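Local coordinates for protein Z5138 gene product (Escherichia coli, PDB 1XOU) that probably acts as a type III secretion chaperone, CesAB, that binds the filament protein EspA and the translocator EspB before their export, at residues N39-K44 with E53-L58. The protein carries 1 engineered substitution. Sequence-based numbering, arbitrary orientation.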
loop_
_atom_site.group_PDB
_atom_site.type_symbol
_atom_site.label_atom_id
_atom_site.label_comp_id
_atom_site.label_asym_id
_atom_site.label_seq_id
_atom_site.Cartn_x
_atom_site.Cartn_y
_atom_site.Cartn_z
ATOM N N ASN B 39 -8.484 19.793 0.934
ATOM C CA ASN B 39 -8.335 21.163 1.396
ATOM C C ASN B 39 -9.351 22.046 0.681
ATOM O O ASN B 39 -9.871 23.003 1.260
ATOM C CB ASN B 39 -6.933 21.686 1.126
ATOM C CG ASN B 39 -5.871 20.874 1.828
ATOM O OD1 ASN B 39 -5.934 20.650 3.050
ATOM N ND2 ASN B 39 -4.880 20.418 1.063
ATOM N N GLU B 40 -9.631 21.732 -0.580
ATOM C CA GLU B 40 -10.602 22.503 -1.330
ATOM C C GLU B 40 -11.953 22.300 -0.668
ATOM O O GLU B 40 -12.728 23.247 -0.524
ATOM C CB GLU B 40 -10.644 22.046 -2.786
ATOM C CG GLU B 40 -9.356 22.352 -3.548
ATOM C CD GLU B 40 -9.267 21.647 -4.902
ATOM O OE1 GLU B 40 -10.129 20.782 -5.193
ATOM O OE2 GLU B 40 -8.323 21.956 -5.666
ATOM N N LEU B 41 -12.236 21.072 -0.245
ATOM C CA LEU B 41 -13.507 20.797 0.412
ATOM C C LEU B 41 -13.641 21.673 1.659
ATOM O O LEU B 41 -14.742 22.035 2.048
ATOM C CB LEU B 41 -13.611 19.330 0.820
ATOM C CG LEU B 41 -14.988 18.703 0.577
ATOM C CD1 LEU B 41 -15.160 17.480 1.469
ATOM C CD2 LEU B 41 -16.073 19.717 0.858
ATOM N N SER B 42 -12.517 22.001 2.289
ATOM C CA SER B 42 -12.535 22.856 3.473
ATOM C C SER B 42 -13.021 24.237 3.069
ATOM O O SER B 42 -14.021 24.730 3.585
ATOM C CB SER B 42 -11.136 22.984 4.073
ATOM O OG SER B 42 -10.754 21.787 4.708
ATOM N N GLU B 43 -12.297 24.860 2.146
ATOM C CA GLU B 43 -12.655 26.183 1.663
ATOM C C GLU B 43 -14.137 26.256 1.355
ATOM O O GLU B 43 -14.804 27.196 1.767
ATOM C CB GLU B 43 -11.852 26.524 0.412
ATOM C CG GLU B 43 -10.360 26.586 0.658
ATOM C CD GLU B 43 -9.995 27.582 1.748
ATOM O OE1 GLU B 43 -10.194 28.802 1.542
ATOM O OE2 GLU B 43 -9.514 27.143 2.814
ATOM N N LYS B 44 -14.662 25.260 0.647
ATOM C CA LYS B 44 -16.076 25.271 0.302
ATOM C C LYS B 44 -16.948 25.096 1.541
ATOM O O LYS B 44 -18.088 25.554 1.572
ATOM C CB LYS B 44 -16.398 24.181 -0.737
ATOM C CG LYS B 44 -17.760 24.383 -1.436
ATOM C CD LYS B 44 -18.016 23.411 -2.600
ATOM C CE LYS B 44 -18.422 22.010 -2.122
ATOM N NZ LYS B 44 -18.694 21.022 -3.222
ATOM N N GLU B 53 -20.604 18.962 6.123
ATOM C CA GLU B 53 -21.079 17.645 6.520
ATOM C C GLU B 53 -20.240 16.541 5.863
ATOM O O GLU B 53 -20.004 15.489 6.461
ATOM C CB GLU B 53 -22.546 17.492 6.137
ATOM C CG GLU B 53 -23.167 16.173 6.565
ATOM C CD GLU B 53 -23.236 16.012 8.084
ATOM O OE1 GLU B 53 -23.698 14.936 8.547
ATOM O OE2 GLU B 53 -22.830 16.958 8.805
ATOM N N LYS B 54 -19.799 16.782 4.629
ATOM C CA LYS B 54 -18.967 15.825 3.910
ATOM C C LYS B 54 -17.633 15.721 4.631
ATOM O O LYS B 54 -17.194 14.635 4.998
ATOM C CB LYS B 54 -18.741 16.279 2.455
ATOM C CG LYS B 54 -19.900 15.946 1.503
ATOM C CD LYS B 54 -19.614 16.327 0.037
ATOM C CE LYS B 54 -19.531 17.849 -0.154
ATOM N NZ LYS B 54 -19.302 18.312 -1.575
ATOM N N LEU B 55 -16.998 16.864 4.840
ATOM C CA LEU B 55 -15.715 16.914 5.521
ATOM C C LEU B 55 -15.738 16.164 6.851
ATOM O O LEU B 55 -14.891 15.300 7.090
ATOM C CB LEU B 55 -15.308 18.368 5.775
ATOM C CG LEU B 55 -13.872 18.752 5.404
ATOM C CD1 LEU B 55 -13.559 20.141 5.952
ATOM C CD2 LEU B 55 -12.899 17.722 5.958
ATOM N N ASN B 56 -16.703 16.483 7.710
ATOM C CA ASN B 56 -16.803 15.836 9.017
ATOM C C ASN B 56 -16.973 14.330 8.904
ATOM O O ASN B 56 -16.447 13.572 9.721
ATOM C CB ASN B 56 -17.960 16.416 9.828
ATOM C CG ASN B 56 -17.873 17.919 9.980
ATOM O OD1 ASN B 56 -16.789 18.486 10.101
ATOM N ND2 ASN B 56 -19.028 18.574 9.988
ATOM N N LYS B 57 -17.726 13.898 7.900
ATOM C CA LYS B 57 -17.925 12.470 7.673
ATOM C C LYS B 57 -16.568 11.867 7.308
ATOM O O LYS B 57 -16.210 10.787 7.780
ATOM C CB LYS B 57 -18.950 12.232 6.544
ATOM C CG LYS B 57 -20.395 12.251 7.027
ATOM C CD LYS B 57 -20.529 11.276 8.200
ATOM C CE LYS B 57 -21.756 11.547 9.075
ATOM N NZ LYS B 57 -21.645 10.833 10.401
ATOM N N LEU B 58 -15.817 12.585 6.474
ATOM C CA LEU B 58 -14.488 12.152 6.053
ATOM C C LEU B 58 -13.561 12.062 7.252
ATOM O O LEU B 58 -12.871 11.059 7.455
ATOM C CB LEU B 58 -13.898 13.141 5.057
ATOM C CG LEU B 58 -13.858 12.678 3.602
ATOM C CD1 LEU B 58 -13.254 13.780 2.747
ATOM C CD2 LEU B 58 -13.041 11.406 3.490
#
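Leu41 reaches from helix 3-47 toward helix 49-64, and its two methyl groups find different partners there. CD1 of Leu41 lies 3.9 Å from CB of Lys54 and equally near the backbone N of Leu55; CG of Leu55 extends this apolar patch, and so does Leu58, whose CD1 is 4.4 Å from CD1 of Leu41. CD2 of Leu41 instead meets CE of Lys54, whose hydrocarbon chain crosses the leucine side chain at about a right angle. A branched, wholly apolar residue suits this buried place, since its two methyls can touch different parts of helix 49-64 at once, and it also touches Ala51.

The two helices form a helical hairpin: the chain turns back after helix 3-47, and the N-to-C directions of the two short segments make 139°, an antiparallel pair splayed by some 40°, with axes 9.7 Å apart at closest approach. Leu55 and Leu58 also pack on apolar side chains of the other protein chain in the assembly, consistent with a chaperone that shields apolar side chains of a bound partner.

Ser42, one residue on, is small enough to let Leu55 come close: CD1 of Leu55 stands 3.5 Å from OG of Ser42 and 3.8 Å from its CA.

Lys44 is exposed, and its long, flexible chain leaves the helix beside the contact, packs on Ala51 and brings its end toward that of Lys54. A bend at chi3 (77°) turns CE of Lys44 to within 3.8 Å of NZ of Lys54. At 2.8 Å resolution the placement of such lysine ends is uncertain; as modelled, NZ of Lys44 is 3.2 Å from NZ of Lys54, two donors that make no hydrogen bond and whose like charges would probably disfavour the approach.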